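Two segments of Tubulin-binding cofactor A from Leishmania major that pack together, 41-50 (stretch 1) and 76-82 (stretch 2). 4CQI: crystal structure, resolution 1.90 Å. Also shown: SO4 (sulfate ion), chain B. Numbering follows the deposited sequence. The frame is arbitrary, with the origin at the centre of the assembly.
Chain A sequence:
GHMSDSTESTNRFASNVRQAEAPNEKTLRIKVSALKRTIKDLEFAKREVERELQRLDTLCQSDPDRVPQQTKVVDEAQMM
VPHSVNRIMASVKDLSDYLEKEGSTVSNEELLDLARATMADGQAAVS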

ATOM      1  N   ASP A  41      -2.463   2.883   1.506  1.00 15.99           N
ATOM      2  CA  ASP A  41      -2.751   3.231   0.090  1.00 15.50           C
ATOM      3  C   ASP A  41      -3.577   2.166  -0.608  1.00 15.30           C
ATOM      4  O   ASP A  41      -4.518   2.484  -1.348  1.00 12.81           O
ATOM      5  N   LEU A  42      -3.204   0.901  -0.441  1.00 13.42           N
ATOM      6  CA  LEU A  42      -3.942  -0.153  -1.120  1.00 13.51           C
ATOM      7  C   LEU A  42      -5.368  -0.224  -0.555  1.00 13.62           C
ATOM      8  O   LEU A  42      -6.331  -0.400  -1.300  1.00 12.66           O
ATOM      9  N   GLU A  43      -5.507  -0.115   0.766  1.00 14.16           N
ATOM     10  CA  GLU A  43      -6.844  -0.205   1.388  1.00 15.29           C
ATOM     11  C   GLU A  43      -7.753   0.871   0.828  1.00 14.24           C
ATOM     12  O   GLU A  43      -8.901   0.592   0.429  1.00 12.79           O
ATOM     13  N   PHE A  44      -7.237   2.094   0.756  1.00 13.32           N
ATOM     14  CA  PHE A  44      -8.077   3.195   0.230  1.00 13.83           C
ATOM     15  C   PHE A  44      -8.351   2.993  -1.264  1.00 13.69           C
ATOM     16  O   PHE A  44      -9.475   3.266  -1.712  1.00 14.12           O
ATOM     17  N   ALA A  45      -7.355   2.511  -2.028  1.00 14.11           N
ATOM     18  CA  ALA A  45      -7.508   2.238  -3.467  1.00 14.13           C
ATOM     19  C   ALA A  45      -8.593   1.189  -3.781  1.00 13.84           C
ATOM     20  O   ALA A  45      -9.415   1.362  -4.702  1.00 12.65           O
ATOM     21  N   LYS A  46      -8.621   0.120  -2.993  1.00 13.30           N
ATOM     22  CA  LYS A  46      -9.664  -0.890  -3.088  1.00 13.79           C
ATOM     23  C   LYS A  46     -11.077  -0.349  -2.756  1.00 13.84           C
ATOM     24  O   LYS A  46     -12.025  -0.668  -3.483  1.00 14.34           O
ATOM     25  N   ARG A  47     -11.205   0.446  -1.700  1.00 13.62           N
ATOM     26  CA  ARG A  47     -12.482   1.088  -1.352  1.00 14.17           C
ATOM     27  C   ARG A  47     -12.932   1.982  -2.497  1.00 15.61           C
ATOM     28  O   ARG A  47     -14.134   2.009  -2.874  1.00 13.10           O
ATOM     29  N   GLU A  48     -11.957   2.693  -3.089  1.00 14.30           N
ATOM     30  CA  GLU A  48     -12.274   3.629  -4.190  1.00 14.89           C
ATOM     31  C   GLU A  48     -12.709   2.931  -5.467  1.00 15.56           C
ATOM     32  O   GLU A  48     -13.593   3.452  -6.153  1.00 14.83           O
ATOM     33  N   VAL A  49     -12.160   1.749  -5.813  1.00 14.97           N
ATOM     34  CA  VAL A  49     -12.689   0.961  -6.906  1.00 16.63           C
ATOM     35  C   VAL A  49     -14.193   0.786  -6.761  1.00 17.95           C
ATOM     36  O   VAL A  49     -14.958   1.056  -7.709  1.00 17.75           O
ATOM     37  N   GLU A  50     -14.624   0.348  -5.586  1.00 19.15           N
ATOM     38  CA  GLU A  50     -16.044   0.103  -5.380  1.00 21.48           C
ATOM     39  C   GLU A  50     -16.845   1.370  -5.594  1.00 21.14           C
ATOM     40  O   GLU A  50     -17.869   1.342  -6.277  1.00 21.58           O
ATOM     41  N   GLU A  76      -8.856   2.573 -14.835  1.00 15.71           N
ATOM     42  CA  GLU A  76      -7.659   3.010 -14.120  1.00 16.87           C
ATOM     43  C   GLU A  76      -7.668   2.712 -12.627  1.00 17.22           C
ATOM     44  O   GLU A  76      -6.624   2.376 -12.093  1.00 19.73           O
ATOM     45  N   ALA A  77      -8.814   2.864 -11.950  1.00 16.49           N
ATOM     46  CA  ALA A  77      -8.947   2.496 -10.556  1.00 16.37           C
ATOM     47  C   ALA A  77      -8.598   1.012 -10.322  1.00 16.68           C
ATOM     48  O   ALA A  77      -7.878   0.654  -9.354  1.00 14.17           O
ATOM     49  N   GLN A  78      -9.029   0.168 -11.250  1.00 15.89           N
ATOM     50  CA  GLN A  78      -8.784  -1.251 -11.126  1.00 16.46           C
ATOM     51  C   GLN A  78      -7.339  -1.539 -11.330  1.00 16.89           C
ATOM     52  O   GLN A  78      -6.805  -2.410 -10.686  1.00 16.56           O
ATOM     53  N   MET A  79      -6.678  -0.811 -12.219  1.00 14.83           N
ATOM     54  CA  MET A  79      -5.243  -1.049 -12.435  1.00 16.22           C
ATOM     55  C   MET A  79      -4.373  -0.462 -11.324  1.00 15.95           C
ATOM     56  O   MET A  79      -3.208  -0.874 -11.121  1.00 14.36           O
ATOM     57  N   MET A  80      -4.927   0.506 -10.608  1.00 15.30           N
ATOM     58  CA  MET A  80      -4.216   1.040  -9.445  1.00 15.53           C
ATOM     59  C   MET A  80      -4.152   0.046  -8.266  1.00 14.03           C
ATOM     60  O   MET A  80      -3.301   0.203  -7.384  1.00 13.99           O
ATOM     61  N   VAL A  81      -5.008  -0.975  -8.259  1.00 13.37           N
ATOM     62  CA  VAL A  81      -4.888  -2.039  -7.272  1.00 13.74           C
ATOM     63  C   VAL A  81      -3.563  -2.827  -7.433  1.00 13.36           C
ATOM     64  O   VAL A  81      -2.744  -2.835  -6.507  1.00 13.16           O
ATOM     65  N   PRO A  82      -3.310  -3.435  -8.601  1.00 13.00           N
ATOM     66  CA  PRO A  82      -1.993  -4.061  -8.698  1.00 13.60           C
ATOM     67  C   PRO A  82      -0.831  -3.095  -8.557  1.00 13.78           C
ATOM     68  O   PRO A  82       0.191  -3.463  -7.958  1.00 13.19           O
TER

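Two helices run nearly antiparallel here, their axes 155° apart in direction and 9.0 Å apart at closest approach. At this spacing, alanines and valines face each other in the register: A45 lies across from V81 and V49 across from A77, with CA of V49 only 5.4 Å from CA of A77. Each pairing sets an alanine against a valine.

The apolar packing centres on V49 and V81. V49 points toward the other helix and takes chi1 t, which places CG2 of V49 3.8 Å from CG2 of V81 and 4.0 Å from CB of A77. CG2 of V49 also lies 3.4 Å from the backbone O of A77, so this valine packs against main chain as well as side chains. CG1 of V49 reaches CG of Q78 at 4.1 Å, where the aliphatic part of the glutamine, with chi1 m and chi2 t, flanks the valine.

V81, also t, leaves its backbone sideways, yet it is covered as extensively as V49. CG1 of V81 lies 4.0 Å from CD1 of L42, and CG2 of V81 lies 4.2 Å from CG of K46. L42 likewise starts sideways, but its t, p rotamer brings the end of the side chain nearer, with CD1 of L42 3.8 Å from the O of V81. K46, with chi1 m and chi2 t, contributes methylene rather than charge to this contact. A45 and A77 both point toward the other helix, and O of A45 lies 4.5 Å from CG2 of V81.

No direct hydrogen bond or salt bridge joins the stretches. The polar link is a water that donates to two carbonyls, O of A45 at 2.8 Å and O of A77 at 3.2 Å from the water O. The O of A45 also accepts the helical bond from N of V49, at 3.0 Å, so the water adds to a carbonyl already engaged in its own helix.

Away from the contact, R47, with chi1 m, chi2 t and chi3 p, binds a sulfate, probably from the crystallisation liquor. NE of R47 donates to sulfate O4 at 2.9 Å and NH2 of R47 to sulfate O3 at 3.0 Å, with a further weak bond from NH2 of R47 to sulfate O4 at 3.4 Å. The sulfate thus meets the guanidinium at its edge.

The rule to read here is economical: alanines and valines meet in the register, K46 and Q78 contribute aliphatic carbon, and a water bridges two backbone carbonyls.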

ATOM      1  CB  ASP A  41      -1.468   3.544  -0.732  1.00 15.64           C
ATOM      2  CG  ASP A  41      -0.784   4.864  -0.330  1.00 17.33           C
ATOM      3  OD1 ASP A  41      -1.439   5.703   0.325  1.00 18.76           O
ATOM      4  OD2 ASP A  41       0.422   5.033  -0.642  1.00 17.22           O
ATOM      5  CB  LEU A  42      -3.231  -1.490  -0.961  1.00 13.39           C
ATOM      6  CG  LEU A  42      -3.966  -2.704  -1.475  1.00 14.04           C
ATOM      7  CD1 LEU A  42      -4.269  -2.607  -2.988  1.00 12.31           C
ATOM      8  CD2 LEU A  42      -3.187  -3.969  -1.094  1.00 14.79           C
ATOM      9  CB  GLU A  43      -6.786  -0.071   2.922  1.00 18.20           C
ATOM     10  CG  GLU A  43      -5.943  -1.148   3.604  1.00 22.67           C
ATOM     11  CD  GLU A  43      -5.699  -0.945   5.118  1.00 26.89           C
ATOM     12  OE1 GLU A  43      -5.948   0.173   5.653  1.00 29.79           O
ATOM     13  OE2 GLU A  43      -5.224  -1.919   5.769  1.00 26.54           O
ATOM     14  CB  PHE A  44      -7.452   4.553   0.487  1.00 14.26           C
ATOM     15  CG  PHE A  44      -7.460   4.976   1.921  1.00 15.77           C
ATOM     16  CD1 PHE A  44      -8.652   5.206   2.599  1.00 16.61           C
ATOM     17  CD2 PHE A  44      -6.276   5.190   2.597  1.00 17.51           C
ATOM     18  CE1 PHE A  44      -8.632   5.646   3.905  1.00 17.81           C
ATOM     19  CE2 PHE A  44      -6.253   5.604   3.923  1.00 18.42           C
ATOM     20  CZ  PHE A  44      -7.434   5.820   4.587  1.00 18.06           C
ATOM     21  CB  ALA A  45      -6.163   1.831  -4.099  1.00 14.23           C
ATOM     22  CB  LYS A  46      -9.353  -2.094  -2.175  1.00 14.72           C
ATOM     23  CG  LYS A  46      -8.161  -2.898  -2.682  1.00 16.77           C
ATOM     24  CD  LYS A  46      -7.752  -4.080  -1.823  1.00 20.78           C
ATOM     25  CE  LYS A  46      -8.733  -5.229  -1.908  1.00 24.17           C
ATOM     26  NZ  LYS A  46      -8.195  -6.388  -1.108  1.00 28.12           N
ATOM     27  CB  ARG A  47     -12.338   1.904  -0.043  1.00 15.30           C
ATOM     28  CG  ARG A  47     -12.196   0.987   1.164  1.00 16.89           C
ATOM     29  CD  ARG A  47     -11.989   1.721   2.470  1.00 19.19           C
ATOM     30  NE  ARG A  47     -13.100   2.641   2.714  1.00 20.54           N
ATOM     31  CZ  ARG A  47     -13.028   3.743   3.457  1.00 23.35           C
ATOM     32  NH1 ARG A  47     -11.932   4.037   4.134  1.00 21.99           N
ATOM     33  NH2 ARG A  47     -14.092   4.542   3.543  1.00 26.07           N
ATOM     34  CB  GLU A  48     -11.094   4.620  -4.394  1.00 15.41           C
ATOM     35  CG  GLU A  48     -11.375   5.733  -5.396  1.00 16.63           C
ATOM     36  CD  GLU A  48     -12.546   6.616  -5.014  1.00 16.95           C
ATOM     37  OE1 GLU A  48     -13.013   6.663  -3.833  1.00 16.80           O
ATOM     38  OE2 GLU A  48     -13.001   7.299  -5.951  1.00 18.26           O
ATOM     39  CB  VAL A  49     -12.024  -0.440  -7.009  1.00 17.54           C
ATOM     40  CG1 VAL A  49     -12.861  -1.378  -7.901  1.00 20.15           C
ATOM     41  CG2 VAL A  49     -10.608  -0.297  -7.541  1.00 16.50           C
ATOM     42  CB  GLU A  50     -16.308  -0.513  -3.995  1.00 25.52           C
ATOM     43  CG  GLU A  50     -15.598  -1.849  -3.774  1.00 28.68           C
ATOM     44  CD  GLU A  50     -15.885  -2.880  -4.853  1.00 32.70           C
ATOM     45  OE1 GLU A  50     -17.084  -3.085  -5.160  1.00 35.10           O
ATOM     46  OE2 GLU A  50     -14.917  -3.487  -5.395  1.00 33.17           O
ATOM     47  CB  GLU A  76      -7.388   4.501 -14.413  1.00 17.49           C
ATOM     48  CG  GLU A  76      -7.136   4.812 -15.916  1.00 17.93           C
ATOM     49  CD  GLU A  76      -5.934   4.105 -16.509  1.00 19.35           C
ATOM     50  OE1 GLU A  76      -4.971   3.834 -15.770  1.00 19.74           O
ATOM     51  OE2 GLU A  76      -5.932   3.808 -17.728  1.00 20.01           O
ATOM     52  CB  ALA A  77     -10.325   2.796 -10.060  1.00 17.16           C
ATOM     53  CB  GLN A  78      -9.678  -2.013 -12.076  1.00 18.53           C
ATOM     54  CG  GLN A  78     -11.117  -1.911 -11.579  1.00 20.30           C
ATOM     55  CD  GLN A  78     -12.101  -2.665 -12.400  1.00 23.65           C
ATOM     56  OE1 GLN A  78     -12.729  -3.640 -11.923  1.00 27.86           O
ATOM     57  NE2 GLN A  78     -12.180  -2.298 -13.664  1.00 20.90           N
ATOM     58  CB  MET A  79      -4.830  -0.383 -13.735  1.00 17.41           C
ATOM     59  CG  MET A  79      -5.657  -0.930 -14.823  1.00 21.03           C
ATOM     60  SD  MET A  79      -4.764  -2.365 -15.198  1.00 24.13           S
ATOM     61  CE  MET A  79      -4.188  -1.528 -16.668  1.00 18.41           C
ATOM     62  CB  MET A  80      -4.782   2.402  -9.020  1.00 17.50           C
ATOM     63  CG  MET A  80      -4.241   3.530  -9.920  1.00 18.77           C
ATOM     64  SD  MET A  80      -2.456   3.857  -9.788  1.00 25.42           S
ATOM     65  CE  MET A  80      -2.465   3.662  -8.035  1.00 22.03           C
ATOM     66  CB  VAL A  81      -6.166  -2.915  -7.195  1.00 13.92           C
ATOM     67  CG1 VAL A  81      -5.967  -4.072  -6.260  1.00 14.49           C
ATOM     68  CG2 VAL A  81      -7.333  -2.056  -6.730  1.00 14.64           C
ATOM     69  CB  PRO A  82      -1.990  -4.713 -10.080  1.00 13.85           C
ATOM     70  CG  PRO A  82      -3.134  -4.118 -10.817  1.00 13.46           C
ATOM     71  CD  PRO A  82      -4.159  -3.779  -9.764  1.00 13.01           C
TER
HETATM   72  S   SO4 B1126     -17.073   2.996   1.727  1.00 31.91           S
HETATM   73  O1  SO4 B1126     -17.522   3.367   0.359  1.00 33.81           O
HETATM   74  O2  SO4 B1126     -18.043   2.129   2.434  1.00 37.40           O
HETATM   75  O3  SO4 B1126     -16.907   4.265   2.487  1.00 29.34           O
HETATM   76  O4  SO4 B1126     -15.800   2.247   1.674  1.00 34.35           O
HETATM   77  O   HOH W   1      -8.601   2.674  -6.978  1.00 22.09           O